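Local coordinates for protein G/U mismatch-specific DNA glycosylase (Deinococcus radiodurans, PDB 2C2Q) that belongs to the uracil-DNA glycosylase superfamily as a mismatch-specific DNA glycosylase, a single-chain alpha/beta protein built round a small mixed beta-sheet, at residues Leu26-Val31 against Tyr78-Thr83; Pro19-Pro24 against Glu71-Pro76. The protein carries 1 engineered substitution. All coordinates share one frame; numbering follows the deposited sequence.

Contact 1 is strand pairing centred about 7 Å from the centre of the folded chain, and contact 2 is side-chain packing nearer the surface, about 11 Å from it; the centres of the two contacts lie about 7 Å apart. The two follow the same pair of chain paths: 19-24 leads into 26-31, and 71-76 into 78-83, so the segments alternate in sequence. They also touch directly. Leu-82 N lies 2.8 Å from Val-21 O, a probable hydrogen bond that lays 19-24 beside strand 80-84, and Thr-83 OG1 lies 2.7 Å from Asp-20 OD1, probably another. Apolar packing joins them too: Leu-82 CD1 rests 3.7 Å from Leu-75 CD1.

Contact 1: Leu26-Val31 against Tyr78-Thr83; sequences LTLVLV and YGLGLT
The carbonyl oxygen of Gly-79 takes two donors from the point where the loop enters strand 28-32: Leu-28 N at 3.1 Å, in the carbonyl plane, and Thr-27 N at 2.8 Å, a weak bond because its N-H is bent to 126°. From there the pairing runs in parallel register. Leu-28 O receives Gly-81 N at 2.8 Å, Gly-81 O receives Leu-30 N along a nearly straight N-H (173°) from above the carbonyl plane, and Leu-30 O takes a longer bond from Thr-83 N. This is the edge of the central sheet: 80-84 is an outermost strand, while 28-32 has 117-120 on its other flank. On one face Leu-28 and Leu-80 lie side by side, pointing the same way, with Leu-28 CD2 3.8 Å from Leu-80 CG. Leu-30 reaches the same leucine through CD1, 3.9 Å from Leu-80 CD2. On the other face Leu-26 folds over the glycine, its CD1 3.8 Å from Gly-81 CA, packed against backbone because the glycine has no side chain. Farther along, Val-31 CG2 meets Thr-83 CG2 at 3.9 Å. The Thr-83 hydroxyl, anti to the backbone N (chi1 -176°), is bonded to Asp-20.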
# COMPACT_ATOMS: atom_id res chain seq x y z
N LEU A 26 -11.10 -5.84 5.21
CA LEU A 26 -10.35 -5.92 3.98
C LEU A 26 -9.32 -7.04 4.06
O LEU A 26 -8.78 -7.28 5.11
CB LEU A 26 -9.60 -4.61 3.66
CG LEU A 26 -10.54 -3.42 3.23
CD1 LEU A 26 -9.62 -2.16 3.32
CD2 LEU A 26 -11.06 -3.56 1.88
N THR A 27 -9.09 -7.63 2.91
CA THR A 27 -8.01 -8.64 2.77
C THR A 27 -6.61 -8.00 2.76
O THR A 27 -5.63 -8.54 3.35
CB THR A 27 -8.25 -9.53 1.55
OG1 THR A 27 -9.57 -10.14 1.62
CG2 THR A 27 -7.29 -10.72 1.64
N LEU A 28 -6.46 -6.87 2.10
CA LEU A 28 -5.15 -6.38 1.83
C LEU A 28 -5.21 -4.84 1.74
O LEU A 28 -6.00 -4.32 0.95
CB LEU A 28 -4.67 -6.92 0.47
CG LEU A 28 -3.44 -6.21 -0.22
CD1 LEU A 28 -2.20 -6.33 0.69
CD2 LEU A 28 -3.18 -6.78 -1.62
N VAL A 29 -4.36 -4.18 2.50
CA VAL A 29 -4.15 -2.74 2.27
C VAL A 29 -2.72 -2.52 1.77
O VAL A 29 -1.75 -2.94 2.42
CB VAL A 29 -4.38 -1.98 3.58
CG1 VAL A 29 -3.93 -0.49 3.49
CG2 VAL A 29 -5.85 -2.13 4.08
N LEU A 30 -2.64 -1.78 0.67
CA LEU A 30 -1.36 -1.49 -0.04
C LEU A 30 -0.96 -0.08 0.36
O LEU A 30 -1.75 0.87 0.17
CB LEU A 30 -1.52 -1.61 -1.53
CG LEU A 30 -1.69 -3.09 -1.95
CD1 LEU A 30 -2.69 -3.16 -3.14
CD2 LEU A 30 -0.24 -3.73 -2.19
N VAL A 31 0.20 0.03 0.97
CA VAL A 31 0.65 1.29 1.57
C VAL A 31 1.89 1.86 0.84
O VAL A 31 2.96 1.18 0.79
CB VAL A 31 1.02 1.09 3.04
CG1 VAL A 31 1.47 2.45 3.66
CG2 VAL A 31 -0.15 0.44 3.84
N TYR A 78 -12.88 -5.85 -4.26
CA TYR A 78 -11.92 -6.96 -4.44
C TYR A 78 -11.21 -7.27 -3.14
O TYR A 78 -10.26 -8.05 -3.11
CB TYR A 78 -10.93 -6.60 -5.58
CG TYR A 78 -11.63 -6.27 -6.88
CD1 TYR A 78 -12.56 -7.14 -7.41
CD2 TYR A 78 -11.33 -5.10 -7.59
CE1 TYR A 78 -13.22 -6.87 -8.61
CE2 TYR A 78 -11.97 -4.83 -8.77
CZ TYR A 78 -12.92 -5.71 -9.27
OH TYR A 78 -13.54 -5.44 -10.47
N GLY A 79 -11.66 -6.64 -2.05
CA GLY A 79 -11.06 -6.77 -0.73
C GLY A 79 -9.74 -6.03 -0.50
O GLY A 79 -9.03 -6.29 0.46
N LEU A 80 -9.48 -5.03 -1.35
CA LEU A 80 -8.25 -4.24 -1.27
C LEU A 80 -8.56 -2.80 -0.83
O LEU A 80 -9.60 -2.24 -1.22
CB LEU A 80 -7.55 -4.18 -2.61
CG LEU A 80 -6.47 -5.28 -2.85
CD1 LEU A 80 -7.13 -6.70 -2.64
CD2 LEU A 80 -5.87 -5.11 -4.21
N GLY A 81 -7.65 -2.24 -0.05
CA GLY A 81 -7.65 -0.81 0.33
C GLY A 81 -6.30 -0.15 0.09
O GLY A 81 -5.32 -0.80 -0.36
N LEU A 82 -6.21 1.13 0.46
CA LEU A 82 -5.07 1.94 0.11
C LEU A 82 -4.85 3.01 1.16
O LEU A 82 -5.84 3.62 1.68
CB LEU A 82 -5.27 2.70 -1.22
CG LEU A 82 -5.36 1.84 -2.50
CD1 LEU A 82 -5.81 2.72 -3.62
CD2 LEU A 82 -3.90 1.25 -2.72
N THR A 83 -3.60 3.24 1.46
CA THR A 83 -3.17 4.48 2.16
C THR A 83 -1.66 4.71 1.89
O THR A 83 -1.07 3.97 1.12
CB THR A 83 -3.49 4.40 3.68
OG1 THR A 83 -3.14 5.65 4.32
CG2 THR A 83 -2.68 3.29 4.40

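Contact 2: Pro19-Pro24 against Glu71-Pro76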
# COMPACT_ATOMS: atom_id res chain seq x y z
N PRO A 19 -7.87 10.88 -0.54
CA PRO A 19 -8.51 10.07 0.52
C PRO A 19 -7.82 8.70 0.68
O PRO A 19 -7.33 8.10 -0.31
CB PRO A 19 -9.94 9.85 0.01
CG PRO A 19 -10.23 11.06 -0.81
CD PRO A 19 -8.89 11.29 -1.55
N ASP A 20 -7.73 8.25 1.91
CA ASP A 20 -7.60 6.80 2.20
C ASP A 20 -8.74 5.97 1.63
O ASP A 20 -9.86 6.47 1.41
CB ASP A 20 -7.52 6.59 3.67
CG ASP A 20 -6.17 6.97 4.20
OD1 ASP A 20 -5.16 7.10 3.40
OD2 ASP A 20 -6.04 7.19 5.41
N VAL A 21 -8.44 4.69 1.29
CA VAL A 21 -9.49 3.75 0.97
C VAL A 21 -9.40 2.65 2.04
O VAL A 21 -8.54 1.74 1.97
CB VAL A 21 -9.29 3.15 -0.45
CG1 VAL A 21 -10.34 2.11 -0.81
CG2 VAL A 21 -9.21 4.30 -1.48
N LEU A 22 -10.27 2.74 3.03
CA LEU A 22 -10.09 1.92 4.23
C LEU A 22 -11.46 1.64 4.76
O LEU A 22 -12.35 2.53 4.71
CB LEU A 22 -9.24 2.62 5.33
CG LEU A 22 -7.75 2.86 5.02
CD1 LEU A 22 -7.11 3.72 6.11
CD2 LEU A 22 -7.02 1.47 4.84
N GLN A 23 -11.63 0.43 5.27
CA GLN A 23 -12.91 -0.01 5.86
C GLN A 23 -12.60 -1.32 6.60
O GLN A 23 -11.58 -1.97 6.30
CB GLN A 23 -14.00 -0.16 4.79
CG GLN A 23 -13.73 -1.20 3.73
CD GLN A 23 -14.76 -1.19 2.66
OE1 GLN A 23 -15.06 -0.14 2.08
NE2 GLN A 23 -15.28 -2.36 2.33
N PRO A 24 -13.42 -1.71 7.58
CA PRO A 24 -13.29 -3.06 8.18
C PRO A 24 -13.33 -4.23 7.17
O PRO A 24 -13.95 -4.15 6.08
CB PRO A 24 -14.54 -3.16 9.10
CG PRO A 24 -14.87 -1.72 9.43
CD PRO A 24 -14.55 -0.93 8.16
N GLU A 71 -10.12 5.00 -10.70
CA GLU A 71 -10.95 3.91 -10.16
C GLU A 71 -10.46 3.37 -8.82
O GLU A 71 -11.01 2.40 -8.31
CB GLU A 71 -11.06 2.82 -11.24
CG GLU A 71 -12.06 3.19 -12.35
CD GLU A 71 -12.05 2.21 -13.52
OE1 GLU A 71 -11.03 1.53 -13.71
OE2 GLU A 71 -13.08 2.12 -14.26
N TYR A 72 -9.44 4.03 -8.24
CA TYR A 72 -8.78 3.47 -7.08
C TYR A 72 -9.72 3.11 -5.91
O TYR A 72 -9.50 2.13 -5.16
CB TYR A 72 -7.68 4.40 -6.62
CG TYR A 72 -8.22 5.66 -5.96
CD1 TYR A 72 -8.32 5.71 -4.57
CD2 TYR A 72 -8.63 6.77 -6.75
CE1 TYR A 72 -8.85 6.86 -3.89
CE2 TYR A 72 -9.16 7.95 -6.11
CZ TYR A 72 -9.24 7.97 -4.69
OH TYR A 72 -9.74 9.09 -4.03
N ALA A 73 -10.75 3.94 -5.71
CA ALA A 73 -11.67 3.73 -4.61
C ALA A 73 -12.58 2.51 -4.72
O ALA A 73 -13.25 2.16 -3.74
CB ALA A 73 -12.52 5.03 -4.27
N THR A 74 -12.60 1.85 -5.90
CA THR A 74 -13.40 0.68 -6.09
C THR A 74 -12.72 -0.58 -5.57
O THR A 74 -13.32 -1.64 -5.49
CB THR A 74 -13.77 0.50 -7.58
OG1 THR A 74 -12.57 0.16 -8.33
CG2 THR A 74 -14.33 1.81 -8.23
N LEU A 75 -11.45 -0.45 -5.18
CA LEU A 75 -10.71 -1.62 -4.78
C LEU A 75 -11.36 -2.48 -3.68
O LEU A 75 -11.10 -3.69 -3.64
CB LEU A 75 -9.27 -1.24 -4.35
CG LEU A 75 -8.27 -0.92 -5.49
CD1 LEU A 75 -6.92 -0.54 -4.87
CD2 LEU A 75 -8.13 -2.16 -6.40
N PRO A 76 -12.11 -1.90 -2.73
CA PRO A 76 -12.71 -2.75 -1.70
C PRO A 76 -13.64 -3.85 -2.22
O PRO A 76 -13.84 -4.84 -1.50
CB PRO A 76 -13.48 -1.76 -0.80
CG PRO A 76 -12.70 -0.50 -0.94
CD PRO A 76 -12.32 -0.46 -2.41
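Val-21 stands between Tyr-72 and Pro-76 and gives one methyl to each. With CG1 anti to the backbone N (chi1 178°) and CG2 beside it, the fork opens toward both partners. Val-21 CG2 comes to the edge of the tyrosine ring, near its plane, and lies 3.5 Å from both Tyr-72 CD1 and Tyr-72 CE1, so it spans that ring bond. Val-21 CG1 meets the proline ring, 3.5 Å from Pro-76 CG and almost as near to Pro-76 CD; here the two side chains cross at about a right angle. The Tyr-72 CG sits between its backbone N and carbonyl carbon (chi1 72°), and from there the ring extends to Val-21 and Pro-19. Its own neighbour Ala-73 places CB 4.1 Å above one face of the Tyr-72 ring, offset toward the rim. Pro-19 crosses the tyrosine at about a right angle and touches its phenol end, with Pro-19 CD 3.4 Å from Tyr-72 OH. The 71-76 segment is a run of 3-10 turns in the connection between helix 53-59 and strand 80-84, whereas 19-24 is an irregular chain leading toward strand 28-32. One of those turns is fastened at its start, where Glu-71 O accepts from both Thr-74 N and Thr-74 OG1, the hydroxyl approaching in the carbonyl plane at 2.7 Å. At the far end of the contact Gln-23 slants across Pro-76, its chain extended beyond CG. Pro-76 CB lies 3.7 Å from each of Gln-23 CD, OE1 and NE2, so the whole amide group, and not a single tip atom, rests on the proline. Tyr-45 borders the other end: it hydrogen-bonds Pro-19 O, and its ring meets that of Tyr-72 with the planes at about 45°. The Leu-82 side chain of strand 80-84 touches those of Val-21 and Tyr-72.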